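Local coordinates for protein putative adhesin (Komagataella phaffii, PDB 5FX8) that is a putative adhesion protein of the cell wall that may mediate cell-cell interaction, binding other proteins through salt bridges and hydrogen bonds, at residues F190-S201 against D258-N268. Sequence-based numbering, arbitrary orientation.
Sequences FDCSEVKYAVGS and DEVLRVSFLSN
Phe-190 and Phe-265 run alongside each other with a common heading, CE1 of Phe-190 being 3.4 Å from CD2 of Phe-265 with ring planes at 71°, an oblique pair. O of Leu-266 lies at the edge of the Phe-190 ring, near its plane, 3.4 Å from CD1. The sheet face that carries Phe-190 and Phe-265 also carries Tyr-197, whose CG sits between backbone N and carbonyl carbon (chi1 79°); CD2 then meets CD1 of Leu-261 at 3.5 Å. On the opposite sheet face, the stretched-out Lys-196 chain passes alongside Ser-264, CE to OG 3.4 Å, before a cation-pi contact with Trp-226. A water donates to both OG of Ser-264 and O of Glu-194, and Ser-264 OG also bonds to Glu-164. Three reciprocal backbone pairs, Lys-196/Ser-264, Ala-198/Arg-262 and Gly-200/Val-260, fix the antiparallel register; N of Arg-262 reaches O of Ala-198 at 2.8 Å (171° at the hydrogen). Where the type I turn Asp-191 to Glu-194 begins, N of Asp-191 donates to O of Leu-266 (3.2 Å). With Phe-190, Phe-265 and Val-263 packed on Ile-247 and Leu-249 of the second sheet, this two-faced strand pair is characteristic of a beta-sandwich, here the second cohesin-like domain.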
loop_
_atom_site.group_PDB
_atom_site.type_symbol
_atom_site.label_atom_id
_atom_site.label_comp_id
_atom_site.label_asym_id
_atom_site.label_seq_id
_atom_site.Cartn_x
_atom_site.Cartn_y
_atom_site.Cartn_z
ATOM N N PHE C 190 -32.052 -8.635 -38.661
ATOM C CA PHE C 190 -31.437 -9.187 -37.456
ATOM C C PHE C 190 -32.413 -9.175 -36.293
ATOM O O PHE C 190 -33.167 -8.221 -36.112
ATOM C CB PHE C 190 -30.182 -8.403 -37.079
ATOM C CG PHE C 190 -28.989 -8.739 -37.912
ATOM C CD1 PHE C 190 -28.586 -10.052 -38.065
ATOM C CD2 PHE C 190 -28.279 -7.748 -38.570
ATOM C CE1 PHE C 190 -27.490 -10.362 -38.852
ATOM C CE2 PHE C 190 -27.185 -8.066 -39.363
ATOM C CZ PHE C 190 -26.793 -9.367 -39.500
ATOM N N ASP C 191 -32.401 -10.251 -35.513
ATOM C CA ASP C 191 -33.199 -10.373 -34.293
ATOM C C ASP C 191 -32.327 -9.942 -33.118
ATOM O O ASP C 191 -31.453 -10.681 -32.657
ATOM C CB ASP C 191 -33.714 -11.797 -34.120
ATOM C CG ASP C 191 -34.678 -11.936 -32.959
ATOM O OD1 ASP C 191 -34.771 -11.007 -32.128
ATOM O OD2 ASP C 191 -35.340 -12.988 -32.869
ATOM N N CYS C 192 -32.572 -8.739 -32.625
ATOM C CA CYS C 192 -31.708 -8.177 -31.608
ATOM C C CYS C 192 -31.922 -8.830 -30.268
ATOM O O CYS C 192 -31.066 -8.730 -29.392
ATOM C CB CYS C 192 -31.944 -6.685 -31.536
ATOM S SG CYS C 192 -31.637 -5.988 -33.159
ATOM N N SER C 193 -33.020 -9.522 -30.107
ATOM C CA SER C 193 -33.238 -10.323 -28.927
ATOM C C SER C 193 -32.486 -11.650 -28.969
ATOM O O SER C 193 -32.636 -12.454 -28.050
ATOM C CB SER C 193 -34.741 -10.539 -28.771
ATOM O OG SER C 193 -35.019 -11.694 -28.020
ATOM N N GLU C 194 -31.665 -11.902 -29.980
ATOM C CA GLU C 194 -31.082 -13.226 -30.150
ATOM C C GLU C 194 -29.600 -13.153 -30.473
ATOM O O GLU C 194 -29.084 -13.955 -31.241
ATOM C CB GLU C 194 -31.823 -14.006 -31.230
ATOM C CG GLU C 194 -33.202 -14.496 -30.819
ATOM C CD GLU C 194 -33.157 -15.483 -29.661
ATOM O OE1 GLU C 194 -32.522 -16.550 -29.797
ATOM O OE2 GLU C 194 -33.756 -15.190 -28.606
ATOM N N VAL C 195 -28.889 -12.196 -29.891
ATOM C CA VAL C 195 -27.437 -12.099 -30.011
ATOM C C VAL C 195 -26.833 -12.682 -28.743
ATOM O O VAL C 195 -27.262 -12.351 -27.637
ATOM C CB VAL C 195 -26.992 -10.641 -30.227
ATOM C CG1 VAL C 195 -25.522 -10.568 -30.591
ATOM C CG2 VAL C 195 -27.813 -9.985 -31.305
ATOM N N LYS C 196 -25.870 -13.574 -28.896
ATOM C CA LYS C 196 -25.360 -14.319 -27.760
ATOM C C LYS C 196 -23.903 -14.661 -28.036
ATOM O O LYS C 196 -23.406 -14.496 -29.150
ATOM C CB LYS C 196 -26.204 -15.574 -27.490
ATOM C CG LYS C 196 -26.192 -16.568 -28.620
ATOM C CD LYS C 196 -27.067 -17.771 -28.379
ATOM C CE LYS C 196 -26.968 -18.713 -29.555
ATOM N NZ LYS C 196 -27.837 -19.904 -29.433
ATOM N N TYR C 197 -23.203 -15.107 -27.002
ATOM C CA TYR C 197 -21.821 -15.501 -27.196
ATOM C C TYR C 197 -21.503 -16.633 -26.240
ATOM O O TYR C 197 -22.234 -16.897 -25.293
ATOM C CB TYR C 197 -20.855 -14.322 -27.015
ATOM C CG TYR C 197 -20.555 -13.961 -25.575
ATOM C CD1 TYR C 197 -21.383 -13.102 -24.862
ATOM C CD2 TYR C 197 -19.435 -14.472 -24.935
ATOM C CE1 TYR C 197 -21.117 -12.777 -23.551
ATOM C CE2 TYR C 197 -19.156 -14.157 -23.637
ATOM C CZ TYR C 197 -19.997 -13.305 -22.934
ATOM O OH TYR C 197 -19.703 -12.987 -21.618
ATOM N N ALA C 198 -20.402 -17.314 -26.516
ATOM C CA ALA C 198 -19.929 -18.376 -25.663
ATOM C C ALA C 198 -18.423 -18.426 -25.780
ATOM O O ALA C 198 -17.849 -17.967 -26.760
ATOM C CB ALA C 198 -20.538 -19.715 -26.055
ATOM N N VAL C 199 -17.783 -18.995 -24.770
ATOM C CA VAL C 199 -16.343 -19.198 -24.772
ATOM C C VAL C 199 -16.088 -20.659 -24.441
ATOM O O VAL C 199 -16.442 -21.117 -23.353
ATOM C CB VAL C 199 -15.625 -18.284 -23.765
ATOM C CG1 VAL C 199 -14.142 -18.407 -23.926
ATOM C CG2 VAL C 199 -16.037 -16.844 -23.936
ATOM N N GLY C 200 -15.488 -21.391 -25.371
ATOM C CA GLY C 200 -15.198 -22.793 -25.176
ATOM C C GLY C 200 -13.708 -23.052 -25.251
ATOM O O GLY C 200 -12.966 -22.311 -25.893
ATOM N N SER C 201 -13.274 -24.111 -24.583
ATOM C CA SER C 201 -11.871 -24.472 -24.570
ATOM C C SER C 201 -11.590 -25.904 -24.990
ATOM O O SER C 201 -10.420 -26.259 -25.135
ATOM C CB SER C 201 -11.285 -24.252 -23.175
ATOM O OG SER C 201 -12.071 -24.944 -22.224
ATOM N N ASP C 258 -6.048 -21.232 -25.202
ATOM C CA ASP C 258 -6.763 -22.429 -25.621
ATOM C C ASP C 258 -8.265 -22.207 -25.761
ATOM O O ASP C 258 -9.031 -23.169 -25.751
ATOM C CB ASP C 258 -6.498 -23.565 -24.631
ATOM C CG ASP C 258 -7.274 -23.406 -23.326
ATOM O OD1 ASP C 258 -7.309 -22.298 -22.753
ATOM O OD2 ASP C 258 -7.867 -24.403 -22.871
ATOM N N GLU C 259 -8.706 -20.966 -25.864
ATOM C CA GLU C 259 -10.125 -20.672 -25.863
ATOM C C GLU C 259 -10.545 -20.091 -27.204
ATOM O O GLU C 259 -9.734 -19.543 -27.947
ATOM C CB GLU C 259 -10.475 -19.713 -24.724
ATOM C CG GLU C 259 -10.592 -20.394 -23.368
ATOM C CD GLU C 259 -10.895 -19.409 -22.259
ATOM O OE1 GLU C 259 -10.637 -18.210 -22.476
ATOM O OE2 GLU C 259 -11.387 -19.823 -21.180
ATOM N N VAL C 260 -11.829 -20.250 -27.521
ATOM C CA VAL C 260 -12.438 -19.658 -28.704
ATOM C C VAL C 260 -13.686 -18.913 -28.265
ATOM O O VAL C 260 -14.551 -19.493 -27.605
ATOM C CB VAL C 260 -12.790 -20.713 -29.775
ATOM C CG1 VAL C 260 -13.663 -20.116 -30.837
ATOM C CG2 VAL C 260 -11.558 -21.243 -30.433
ATOM N N LEU C 261 -13.763 -17.627 -28.607
ATOM C CA LEU C 261 -14.977 -16.835 -28.450
ATOM C C LEU C 261 -15.873 -17.004 -29.669
ATOM O O LEU C 261 -15.443 -16.769 -30.795
ATOM C CB LEU C 261 -14.644 -15.351 -28.283
ATOM C CG LEU C 261 -15.852 -14.423 -28.296
ATOM C CD1 LEU C 261 -16.666 -14.711 -27.112
ATOM C CD2 LEU C 261 -15.407 -13.017 -28.234
ATOM N N ARG C 262 -17.127 -17.364 -29.444
ATOM C CA ARG C 262 -18.071 -17.577 -30.530
ATOM C C ARG C 262 -19.254 -16.646 -30.351
ATOM O O ARG C 262 -19.978 -16.745 -29.362
ATOM C CB ARG C 262 -18.529 -19.036 -30.578
ATOM C CG ARG C 262 -19.715 -19.295 -31.491
ATOM C CD ARG C 262 -19.849 -20.757 -31.814
ATOM N NE ARG C 262 -18.791 -21.165 -32.723
ATOM C CZ ARG C 262 -18.552 -22.421 -33.056
ATOM N NH1 ARG C 262 -19.303 -23.384 -32.543
ATOM N NH2 ARG C 262 -17.568 -22.712 -33.892
ATOM N N VAL C 263 -19.462 -15.754 -31.303
ATOM C CA VAL C 263 -20.611 -14.870 -31.274
ATOM C C VAL C 263 -21.656 -15.388 -32.247
ATOM O O VAL C 263 -21.345 -15.707 -33.395
ATOM C CB VAL C 263 -20.207 -13.429 -31.609
ATOM C CG1 VAL C 263 -21.412 -12.531 -31.504
ATOM C CG2 VAL C 263 -19.154 -12.973 -30.663
ATOM N N SER C 264 -22.896 -15.467 -31.797
ATOM C CA SER C 264 -23.991 -15.967 -32.608
ATOM C C SER C 264 -25.018 -14.864 -32.788
ATOM O O SER C 264 -25.476 -14.289 -31.805
ATOM C CB SER C 264 -24.619 -17.187 -31.943
ATOM O OG SER C 264 -25.798 -17.588 -32.592
ATOM N N PHE C 265 -25.393 -14.564 -34.031
ATOM C CA PHE C 265 -26.511 -13.656 -34.260
ATOM C C PHE C 265 -27.458 -14.202 -35.318
ATOM O O PHE C 265 -27.040 -14.582 -36.411
ATOM C CB PHE C 265 -26.050 -12.238 -34.626
ATOM C CG PHE C 265 -24.914 -12.187 -35.573
ATOM C CD1 PHE C 265 -23.627 -12.402 -35.136
ATOM C CD2 PHE C 265 -25.128 -11.872 -36.899
ATOM C CE1 PHE C 265 -22.577 -12.344 -36.006
ATOM C CE2 PHE C 265 -24.080 -11.796 -37.788
ATOM C CZ PHE C 265 -22.803 -12.033 -37.342
ATOM N N LEU C 266 -28.736 -14.218 -34.982
ATOM C CA LEU C 266 -29.762 -14.760 -35.844
ATOM C C LEU C 266 -30.220 -13.707 -36.833
ATOM O O LEU C 266 -30.313 -12.520 -36.518
ATOM C CB LEU C 266 -30.951 -15.237 -35.013
ATOM C CG LEU C 266 -32.094 -16.032 -35.636
ATOM C CD1 LEU C 266 -31.549 -17.311 -36.169
ATOM C CD2 LEU C 266 -33.150 -16.335 -34.600
ATOM N N SER C 267 -30.523 -14.159 -38.038
ATOM C CA SER C 267 -31.100 -13.316 -39.071
ATOM C C SER C 267 -32.328 -14.019 -39.634
ATOM O O SER C 267 -32.213 -15.081 -40.250
ATOM C CB SER C 267 -30.076 -13.024 -40.158
ATOM O OG SER C 267 -30.590 -12.112 -41.100
ATOM N N ASN C 268 -33.501 -13.441 -39.406
ATOM C CA ASN C 268 -34.727 -13.929 -40.021
ATOM C C ASN C 268 -34.824 -13.469 -41.473
ATOM O O ASN C 268 -34.492 -12.330 -41.802
ATOM C CB ASN C 268 -35.931 -13.450 -39.221
ATOM C CG ASN C 268 -36.011 -14.109 -37.866
ATOM O OD1 ASN C 268 -35.964 -15.331 -37.768
ATOM N ND2 ASN C 268 -36.107 -13.310 -36.808
HETATM O O HOH W 1 -28.275 -16.595 -32.270
#